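PDB 3LM7: putative 4-Hydroxy-2-oxoglutarate aldolase / 2-dehydro-3-deoxyphosphogluconate aldolase from Yersinia enterocolitica, which is a putative aldolase of the KDGP aldolase family, built on a TIM-barrel fold, whose precise function remains to be established. Local coordinates for residues F201-Q206 and I243-I247; L17-A21 and Y221-I225; F188-T193 and V213-H219; A33-H37 and V237-L241. All blocks are in the same frame, centred on the assembly; numbering follows the deposited sequence.

How the interactions relate
Interactions 2 and 3 lie at the seam where the TIM barrel closes; interactions 1 and 4 pack the helices outside it. Interaction 3 is the most buried and the most polar: it joins strand 189-192 to the extended segment 213-219 by backbone hydrogen bonds and a His-carboxylate pair. Interaction 2 continues from it, setting Y221 and the turn after it against the first strand, 17-20, with apolar contacts and one bridging water. Interactions 1 and 4 share helix 234-247, one packing it on helix 201-211 and the other on the turn after helix 24-33. Both are apolar within and charged on the solvent side, and the salt bridge between E35 and K245 ties them together.

Interaction 1: residues F201-Q206 and I243-I247; sequences FEQIVQ and IVKKI
F201 presses the edge of its ring against I243 and V244 of the facing helix, with CD2 3.6 Å from I243 CG2 and CZ 3.7 Å from V244 CG2. Both segments are regular helix; their short axes approach to 10.4 Å and run 44° apart, with a signed crossing angle of -44°. The register sets E202 opposite I243 (CA-CA 6.4 Å) and Q206 opposite I247 (CA-CA 7.1 Å). F201 has chi1 t, and V205, one turn on, adds another apolar contact, V205 CG1 to I247 CD1 at 3.8 Å; with chi1 p, I247 places CG2 3.6 Å from E202 OE2 and 3.5 Å from Q206 OE1. On the solvent side E202, extended in a t,t rotamer, lays its CB 3.6 Å from I243 CG2 and forms a salt bridge with K246, whose NZ donates to E202 OE1 at 2.8 Å. One turn later water 1 accepts from Q206 NE2 (2.9 Å) and donates to I247 O (2.7 Å), joining the last turn of helix 234-247 to its neighbour; Q206 NE2 also bonds D210. F201 reaches P218 and L17, and V244 also rests on L17, so the apolar packing continues to strand 17-20 and the extended segment 213-219. Such packing of adjacent helices around a central barrel is typical of the outer helical layer of the TIM-barrel fold.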
# COMPACT_ATOMS: atom_id res chain seq x y z
N PHE A 201 5.94 -2.41 21.56
CA PHE A 201 5.00 -2.42 20.44
C PHE A 201 5.27 -1.25 19.55
O PHE A 201 5.37 -1.42 18.35
CB PHE A 201 3.57 -2.34 20.97
CG PHE A 201 2.52 -2.22 19.88
CD1 PHE A 201 2.08 -3.36 19.21
CD2 PHE A 201 1.96 -0.97 19.55
CE1 PHE A 201 1.05 -3.25 18.18
CE2 PHE A 201 0.96 -0.83 18.56
CZ PHE A 201 0.49 -1.98 17.88
N GLU A 202 5.33 -0.02 20.11
CA GLU A 202 5.55 1.13 19.22
C GLU A 202 6.82 0.97 18.36
O GLU A 202 6.77 1.16 17.14
CB GLU A 202 5.65 2.45 20.02
CG GLU A 202 5.95 3.63 19.11
CD GLU A 202 5.81 4.95 19.87
OE1 GLU A 202 5.29 4.96 21.00
OE2 GLU A 202 6.19 5.95 19.30
N GLN A 203 7.93 0.58 18.98
CA GLN A 203 9.16 0.52 18.22
C GLN A 203 9.06 -0.58 17.13
O GLN A 203 9.44 -0.35 16.00
CB GLN A 203 10.33 0.25 19.17
CG GLN A 203 11.66 0.17 18.39
CD GLN A 203 12.84 -0.18 19.33
OE1 GLN A 203 12.66 -0.25 20.54
NE2 GLN A 203 14.00 -0.49 18.76
N ILE A 204 8.45 -1.70 17.45
CA ILE A 204 8.36 -2.79 16.51
C ILE A 204 7.50 -2.43 15.28
O ILE A 204 7.88 -2.68 14.12
CB ILE A 204 7.85 -4.12 17.23
CG1 ILE A 204 9.03 -4.74 18.02
CG2 ILE A 204 7.30 -5.10 16.17
CD1 ILE A 204 8.64 -5.85 19.10
N VAL A 205 6.36 -1.80 15.54
CA VAL A 205 5.54 -1.29 14.45
C VAL A 205 6.20 -0.13 13.70
O VAL A 205 6.15 -0.10 12.47
CB VAL A 205 4.10 -0.91 14.93
CG1 VAL A 205 3.26 -0.35 13.72
CG2 VAL A 205 3.41 -2.17 15.59
N GLN A 206 6.88 0.77 14.41
CA GLN A 206 7.46 1.91 13.74
C GLN A 206 8.52 1.40 12.74
O GLN A 206 8.71 1.98 11.68
CB GLN A 206 8.16 2.80 14.76
CG GLN A 206 8.61 4.17 14.21
CD GLN A 206 7.45 5.07 13.84
OE1 GLN A 206 6.66 5.47 14.71
NE2 GLN A 206 7.34 5.40 12.56
N ILE A 243 -1.44 3.90 20.61
CA ILE A 243 -0.11 3.97 19.95
C ILE A 243 -0.27 3.97 18.41
O ILE A 243 0.37 4.76 17.66
CB ILE A 243 0.78 2.75 20.39
CG1 ILE A 243 1.12 2.89 21.88
CG2 ILE A 243 2.09 2.67 19.54
CD1 ILE A 243 1.73 1.61 22.49
N VAL A 244 -1.14 3.09 17.92
CA VAL A 244 -1.37 3.02 16.48
C VAL A 244 -1.81 4.42 15.96
O VAL A 244 -1.24 4.97 14.98
CB VAL A 244 -2.41 1.96 16.14
CG1 VAL A 244 -2.81 2.06 14.64
CG2 VAL A 244 -1.84 0.48 16.50
N LYS A 245 -2.78 5.04 16.65
CA LYS A 245 -3.25 6.35 16.19
C LYS A 245 -2.16 7.41 16.24
O LYS A 245 -2.14 8.38 15.45
CB LYS A 245 -4.43 6.84 17.07
CG LYS A 245 -5.67 6.06 16.80
CD LYS A 245 -6.80 6.55 17.73
CE LYS A 245 -8.08 5.82 17.37
NZ LYS A 245 -9.24 6.45 18.10
N LYS A 246 -1.23 7.24 17.19
CA LYS A 246 -0.10 8.18 17.32
C LYS A 246 0.83 8.03 16.14
O LYS A 246 1.30 9.05 15.58
CB LYS A 246 0.69 7.95 18.65
CG LYS A 246 1.78 9.01 18.90
CD LYS A 246 2.52 8.85 20.25
CE LYS A 246 3.26 7.52 20.30
NZ LYS A 246 4.03 7.34 21.57
N ILE A 247 1.13 6.79 15.78
CA ILE A 247 2.24 6.61 14.82
C ILE A 247 1.80 6.47 13.37
O ILE A 247 2.62 6.67 12.43
CB ILE A 247 3.21 5.44 15.24
CG1 ILE A 247 2.48 4.11 15.16
CG2 ILE A 247 3.80 5.70 16.67
CD1 ILE A 247 3.39 2.94 15.55
O HOH W 1 5.13 6.99 11.56

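Interaction 2: residues L17-A21 and Y221-I225; sequences LNVLA and YSSII
L20 (chi1 m, chi2 t) places CD1 over one face of the Y221 ring, its CG 3.6 Å from Y221 CD1, while V19 CA sits at the ring edge, 4.4 Å from Y221 CE1. Residues 17-20 form a strand; after Y221, at phi/psi -118/-111, the chain turns through a short 3-10 segment, S222-S223, closed by I224 N to Y221 O (2.9 Å). V19 and Y221 are nearest in register, CA-CA 5.8 Å. I224 takes chi1 p and chi2 t, its CD1 3.7 Å from V19 CG1; I225 CD1 (m,t) meets L20 CD1 more loosely (4.3 Å). With chi1 m, Y221 brings OH to 4.1 Å from N18 ND2; water 2 bridges them, 2.7 Å from N18 ND2 and 2.9 Å from Y221 OH. N18 OD1 hydrogen-bonds S69 OG, and Y221 OH also bonds H219 ND1. The turn thus packs on the first strand at the closing seam of the TIM barrel. Strand 17-20 lies along strand 38-43, and helix 234-247 covers L17 and I224 through L240.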
# COMPACT_ATOMS: atom_id res chain seq x y z
N LEU A 17 -4.53 -4.65 14.44
CA LEU A 17 -4.02 -5.47 15.54
C LEU A 17 -4.46 -6.90 15.33
O LEU A 17 -5.50 -7.15 14.72
CB LEU A 17 -4.60 -4.96 16.91
CG LEU A 17 -4.31 -3.51 17.21
CD1 LEU A 17 -5.02 -3.21 18.55
CD2 LEU A 17 -2.77 -3.21 17.35
N ASN A 18 -3.74 -7.85 15.93
CA ASN A 18 -4.22 -9.20 16.05
C ASN A 18 -4.00 -9.72 17.46
O ASN A 18 -2.84 -9.83 17.93
CB ASN A 18 -3.53 -10.07 14.92
CG ASN A 18 -4.11 -11.50 14.76
OD1 ASN A 18 -4.20 -12.03 13.59
ND2 ASN A 18 -4.40 -12.18 15.85
N VAL A 19 -5.09 -10.12 18.15
CA VAL A 19 -4.95 -10.53 19.55
C VAL A 19 -5.89 -11.67 19.70
O VAL A 19 -6.78 -11.86 18.86
CB VAL A 19 -5.32 -9.31 20.57
CG1 VAL A 19 -4.50 -8.06 20.25
CG2 VAL A 19 -6.81 -8.93 20.42
N LEU A 20 -5.73 -12.47 20.74
CA LEU A 20 -6.57 -13.64 20.95
C LEU A 20 -7.80 -13.33 21.80
O LEU A 20 -7.75 -12.48 22.66
CB LEU A 20 -5.77 -14.73 21.69
CG LEU A 20 -4.53 -15.24 20.95
CD1 LEU A 20 -3.82 -16.32 21.78
CD2 LEU A 20 -4.85 -15.73 19.46
N ALA A 21 -8.88 -14.06 21.59
CA ALA A 21 -10.05 -13.95 22.48
C ALA A 21 -10.05 -15.10 23.45
O ALA A 21 -9.80 -16.23 23.07
CB ALA A 21 -11.37 -13.91 21.66
N TYR A 221 -0.03 -11.25 22.27
CA TYR A 221 -0.64 -12.43 22.87
C TYR A 221 -0.40 -12.36 24.39
O TYR A 221 -0.94 -11.48 25.03
CB TYR A 221 -0.04 -13.70 22.26
CG TYR A 221 -0.37 -13.92 20.78
CD1 TYR A 221 -1.53 -13.39 20.19
CD2 TYR A 221 0.43 -14.71 20.01
CE1 TYR A 221 -1.82 -13.59 18.79
CE2 TYR A 221 0.12 -14.98 18.64
CZ TYR A 221 -1.00 -14.42 18.07
OH TYR A 221 -1.29 -14.72 16.75
N SER A 222 0.43 -13.24 24.96
CA SER A 222 0.34 -13.44 26.41
C SER A 222 0.64 -12.18 27.24
O SER A 222 0.19 -12.09 28.37
CB SER A 222 1.25 -14.61 26.86
OG SER A 222 2.60 -14.24 26.63
N SER A 223 1.43 -11.22 26.71
CA SER A 223 1.77 -10.04 27.46
C SER A 223 0.51 -9.18 27.78
O SER A 223 0.54 -8.32 28.66
CB SER A 223 2.75 -9.21 26.63
OG SER A 223 2.07 -8.79 25.47
N ILE A 224 -0.58 -9.39 27.04
CA ILE A 224 -1.86 -8.65 27.30
C ILE A 224 -3.01 -9.53 27.73
O ILE A 224 -4.18 -9.12 27.67
CB ILE A 224 -2.27 -7.75 26.09
CG1 ILE A 224 -2.54 -8.56 24.82
CG2 ILE A 224 -1.20 -6.62 25.86
CD1 ILE A 224 -3.16 -7.80 23.73
N ILE A 225 -2.69 -10.75 28.12
CA ILE A 225 -3.71 -11.71 28.49
C ILE A 225 -3.65 -11.89 30.02
O ILE A 225 -2.57 -12.14 30.57
CB ILE A 225 -3.43 -13.04 27.81
CG1 ILE A 225 -3.79 -12.95 26.32
CG2 ILE A 225 -4.24 -14.20 28.47
CD1 ILE A 225 -3.42 -14.16 25.50
O HOH W 2 -3.88 -14.83 15.56

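Interaction 3: residues F188-T193 and V213-H219; sequences FWLEPT and VTKVIPH
This contact helps close a TIM barrel: strand 189-192 pairs in parallel with the extended segment 213-219, and P218 in turn pairs by backbone with N18 of the first strand, 17-20. The end-to-end directions are 27° apart, and L190 bridges V216 (CA-CA 5.1 Å). L190 N donates to K215 O (3.2 Å) and I217 N to L190 O (2.9 Å); two residues on, H219 N donates to P192 O (3.0 Å). CA-H...O contacts, V216 CA to L190 O at 3.3 Å and E191 CA to I217 O at 3.1 Å, fill in between. Where the pairing begins, water 3 donates to F188 O (2.7 Å) and accepts from T214 N (2.9 Å). K215 (chi1 and chi2 m) sets CG over the five-membered ring of W189, a CH-pi contact at 3.6 Å from its centroid; its NZ goes on to D13 O. E191 (m,t) accepts a hydrogen bond from H219 (chi1 m), NE2 to OE1 2.8 Å, within a buried polar cluster where S161, N117 and H94 also bind the carboxylate and Y221 OH hydrogen-bonds H219 ND1. L190 CB packs on V213 CG1 (3.9 Å) and P192 CD on V216 CG1 (4.0 Å). Strand 161-164 flanks strand 189-192 by backbone hydrogen bonds, helix 173-185 covers L190 and P192, and helix 201-211 covers V216 and P218.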
# COMPACT_ATOMS: atom_id res chain seq x y z
N PHE A 188 4.87 -6.45 -0.20
CA PHE A 188 4.31 -7.57 0.60
C PHE A 188 4.08 -7.09 2.05
O PHE A 188 4.61 -6.06 2.47
CB PHE A 188 5.24 -8.80 0.56
CG PHE A 188 4.54 -10.12 0.68
CD1 PHE A 188 3.58 -10.52 -0.27
CD2 PHE A 188 4.90 -11.03 1.71
CE1 PHE A 188 2.94 -11.79 -0.17
CE2 PHE A 188 4.30 -12.31 1.77
CZ PHE A 188 3.32 -12.69 0.81
N TRP A 189 3.21 -7.78 2.76
CA TRP A 189 2.76 -7.36 4.09
C TRP A 189 3.46 -8.13 5.17
O TRP A 189 4.08 -9.18 4.92
CB TRP A 189 1.23 -7.54 4.18
CG TRP A 189 0.52 -6.80 3.03
CD1 TRP A 189 1.02 -5.74 2.24
CD2 TRP A 189 -0.80 -7.05 2.57
NE1 TRP A 189 0.08 -5.39 1.31
CE2 TRP A 189 -1.05 -6.15 1.49
CE3 TRP A 189 -1.83 -7.94 2.99
CZ2 TRP A 189 -2.29 -6.13 0.79
CZ3 TRP A 189 -3.08 -7.94 2.24
CH2 TRP A 189 -3.27 -7.03 1.16
N LEU A 190 3.38 -7.64 6.41
CA LEU A 190 4.21 -8.20 7.46
C LEU A 190 3.47 -8.30 8.80
O LEU A 190 2.77 -7.34 9.21
CB LEU A 190 5.44 -7.27 7.64
CG LEU A 190 6.55 -7.68 8.65
CD1 LEU A 190 7.03 -9.14 8.44
CD2 LEU A 190 7.77 -6.71 8.49
N GLU A 191 3.66 -9.44 9.49
CA GLU A 191 2.98 -9.69 10.75
C GLU A 191 4.02 -10.07 11.80
O GLU A 191 4.32 -11.27 11.99
CB GLU A 191 1.93 -10.81 10.57
CG GLU A 191 1.05 -10.60 9.31
CD GLU A 191 -0.20 -11.43 9.32
OE1 GLU A 191 -0.54 -12.02 10.38
OE2 GLU A 191 -0.93 -11.40 8.31
N PRO A 192 4.62 -9.06 12.47
CA PRO A 192 5.60 -9.42 13.51
C PRO A 192 4.92 -10.12 14.68
O PRO A 192 3.83 -9.70 15.12
CB PRO A 192 6.16 -8.06 13.97
CG PRO A 192 5.10 -7.07 13.58
CD PRO A 192 4.41 -7.60 12.35
N THR A 193 5.54 -11.19 15.18
CA THR A 193 4.83 -12.02 16.19
C THR A 193 5.91 -12.59 17.12
O THR A 193 6.94 -13.13 16.64
CB THR A 193 4.12 -13.25 15.58
OG1 THR A 193 3.22 -12.88 14.53
CG2 THR A 193 3.31 -14.04 16.60
N VAL A 213 6.42 -0.67 4.81
CA VAL A 213 5.48 -1.79 4.68
C VAL A 213 4.00 -1.28 4.60
O VAL A 213 3.57 -0.54 5.48
CB VAL A 213 5.62 -2.84 5.80
CG1 VAL A 213 4.67 -4.02 5.58
CG2 VAL A 213 7.07 -3.33 5.88
N THR A 214 3.28 -1.70 3.57
CA THR A 214 1.95 -1.19 3.27
C THR A 214 0.88 -1.62 4.29
O THR A 214 0.02 -0.79 4.66
CB THR A 214 1.55 -1.61 1.87
OG1 THR A 214 2.56 -1.05 0.99
CG2 THR A 214 0.23 -0.92 1.48
N LYS A 215 0.91 -2.89 4.70
CA LYS A 215 0.01 -3.36 5.76
C LYS A 215 0.80 -4.10 6.78
O LYS A 215 1.61 -5.02 6.44
CB LYS A 215 -1.01 -4.34 5.16
CG LYS A 215 -1.84 -3.73 3.96
CD LYS A 215 -2.97 -2.94 4.40
CE LYS A 215 -3.93 -2.55 3.28
NZ LYS A 215 -3.35 -1.41 2.54
N VAL A 216 0.56 -3.76 8.03
CA VAL A 216 1.27 -4.38 9.14
C VAL A 216 0.24 -4.94 10.10
O VAL A 216 -0.72 -4.24 10.44
CB VAL A 216 2.17 -3.34 9.92
CG1 VAL A 216 3.01 -4.10 10.94
CG2 VAL A 216 3.05 -2.59 8.89
N ILE A 217 0.40 -6.21 10.48
CA ILE A 217 -0.59 -6.86 11.37
C ILE A 217 0.23 -7.43 12.54
O ILE A 217 0.71 -8.55 12.50
CB ILE A 217 -1.43 -7.99 10.66
CG1 ILE A 217 -2.23 -7.39 9.49
CG2 ILE A 217 -2.42 -8.70 11.71
CD1 ILE A 217 -2.96 -8.49 8.56
N PRO A 218 0.45 -6.60 13.58
CA PRO A 218 1.28 -7.12 14.69
C PRO A 218 0.44 -8.04 15.55
O PRO A 218 -0.76 -7.78 15.71
CB PRO A 218 1.64 -5.85 15.48
CG PRO A 218 0.55 -4.90 15.22
CD PRO A 218 0.14 -5.16 13.73
N HIS A 219 1.05 -9.08 16.13
CA HIS A 219 0.33 -10.00 16.98
C HIS A 219 0.74 -9.76 18.40
O HIS A 219 1.93 -9.66 18.65
CB HIS A 219 0.68 -11.45 16.59
CG HIS A 219 0.15 -11.83 15.25
ND1 HIS A 219 -0.66 -12.93 15.07
CD2 HIS A 219 0.29 -11.26 14.03
CE1 HIS A 219 -0.98 -13.03 13.79
NE2 HIS A 219 -0.39 -12.05 13.13
O HOH W 3 4.47 -3.47 1.60

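Interaction 4: residues A33-H37 and V237-L241; sequences AAEGH and VKTLL
Helix-to-turn packing in the outer layer of the TIM barrel sets the end of helix 24-33, and the turn leading to strand 38-43, against helix 234-247. The helix ends in a Schellman motif, with E35 at phi/psi 57/37 the first residue to leave it. A type I' turn then runs from A34 to H37, held by H37 N to A34 O (3.0 Å), and G36 supplies a second positive phi (77/-7). Nearest CA pairs are A33 with K238 at 5.3 Å and A34 with L241 at 5.9 Å. V237, chi1 t, fits its CG1 against both alanines, 4.0 Å from A33 CB and 3.8 Å from A34 CB; consistent with the small alanine side chains, the backbones come close here. One turn along, at the centre of the contact, L241 (t,p) reaches into the turn and is covered by A33, A34, E35 and H37. The charged ends look to other partners: E35 forms a salt bridge with K245, and K238 with D242, while H37 ND1 bonds N9 O. L241 CD2 lies 3.5 Å from both A33 O and A34 O and 3.6 Å from E35 CD, and L241 CD1 lies 4.0 Å from H37 CD2.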
# COMPACT_ATOMS: atom_id res chain seq x y z
N ALA A 33 -12.95 -2.22 22.02
CA ALA A 33 -11.81 -1.43 22.54
C ALA A 33 -10.87 -1.02 21.41
O ALA A 33 -10.27 0.07 21.40
CB ALA A 33 -11.09 -2.21 23.60
N ALA A 34 -10.78 -1.88 20.40
CA ALA A 34 -9.97 -1.51 19.22
C ALA A 34 -10.68 -0.60 18.22
O ALA A 34 -10.09 -0.26 17.16
CB ALA A 34 -9.53 -2.84 18.49
N GLU A 35 -11.95 -0.24 18.48
CA GLU A 35 -12.74 0.53 17.48
C GLU A 35 -12.80 -0.24 16.16
O GLU A 35 -12.77 0.37 15.09
CB GLU A 35 -12.17 1.95 17.26
CG GLU A 35 -12.34 2.77 18.60
CD GLU A 35 -11.75 4.13 18.60
OE1 GLU A 35 -11.23 4.64 17.59
OE2 GLU A 35 -11.82 4.71 19.69
N GLY A 36 -12.89 -1.57 16.27
CA GLY A 36 -12.89 -2.45 15.11
C GLY A 36 -11.56 -2.72 14.40
O GLY A 36 -11.56 -3.56 13.49
N HIS A 37 -10.47 -2.04 14.77
CA HIS A 37 -9.16 -2.19 14.06
C HIS A 37 -8.35 -3.39 14.64
O HIS A 37 -7.18 -3.25 15.06
CB HIS A 37 -8.33 -0.90 14.11
CG HIS A 37 -9.06 0.29 13.58
ND1 HIS A 37 -9.48 0.39 12.26
CD2 HIS A 37 -9.49 1.42 14.20
CE1 HIS A 37 -10.13 1.53 12.10
NE2 HIS A 37 -10.18 2.15 13.26
N VAL A 237 -5.76 -3.44 24.89
CA VAL A 237 -6.08 -3.24 23.49
C VAL A 237 -6.26 -1.74 23.24
O VAL A 237 -5.80 -1.18 22.23
CB VAL A 237 -7.35 -4.09 23.11
CG1 VAL A 237 -7.90 -3.70 21.77
CG2 VAL A 237 -7.02 -5.56 23.14
N LYS A 238 -6.96 -1.06 24.15
CA LYS A 238 -7.05 0.43 23.98
C LYS A 238 -5.66 1.12 23.96
O LYS A 238 -5.45 2.07 23.16
CB LYS A 238 -7.98 1.02 25.05
CG LYS A 238 -8.56 2.34 24.66
CD LYS A 238 -7.78 3.41 25.27
CE LYS A 238 -8.52 4.76 25.11
NZ LYS A 238 -7.62 5.78 25.77
N THR A 239 -4.74 0.69 24.83
CA THR A 239 -3.40 1.29 24.91
C THR A 239 -2.69 1.05 23.55
O THR A 239 -2.00 1.94 23.00
CB THR A 239 -2.56 0.61 26.06
OG1 THR A 239 -3.19 0.89 27.32
CG2 THR A 239 -1.14 1.12 26.11
N LEU A 240 -2.85 -0.16 23.01
CA LEU A 240 -2.32 -0.44 21.65
C LEU A 240 -2.92 0.44 20.57
O LEU A 240 -2.19 1.06 19.78
CB LEU A 240 -2.52 -1.92 21.30
CG LEU A 240 -1.69 -2.83 22.19
CD1 LEU A 240 -2.21 -4.34 22.09
CD2 LEU A 240 -0.15 -2.74 21.98
N LEU A 241 -4.25 0.48 20.51
CA LEU A 241 -4.91 1.41 19.58
C LEU A 241 -4.34 2.84 19.66
O LEU A 241 -4.02 3.47 18.62
CB LEU A 241 -6.43 1.44 19.85
CG LEU A 241 -7.23 2.22 18.79
CD1 LEU A 241 -7.02 1.69 17.32
CD2 LEU A 241 -8.73 2.30 19.20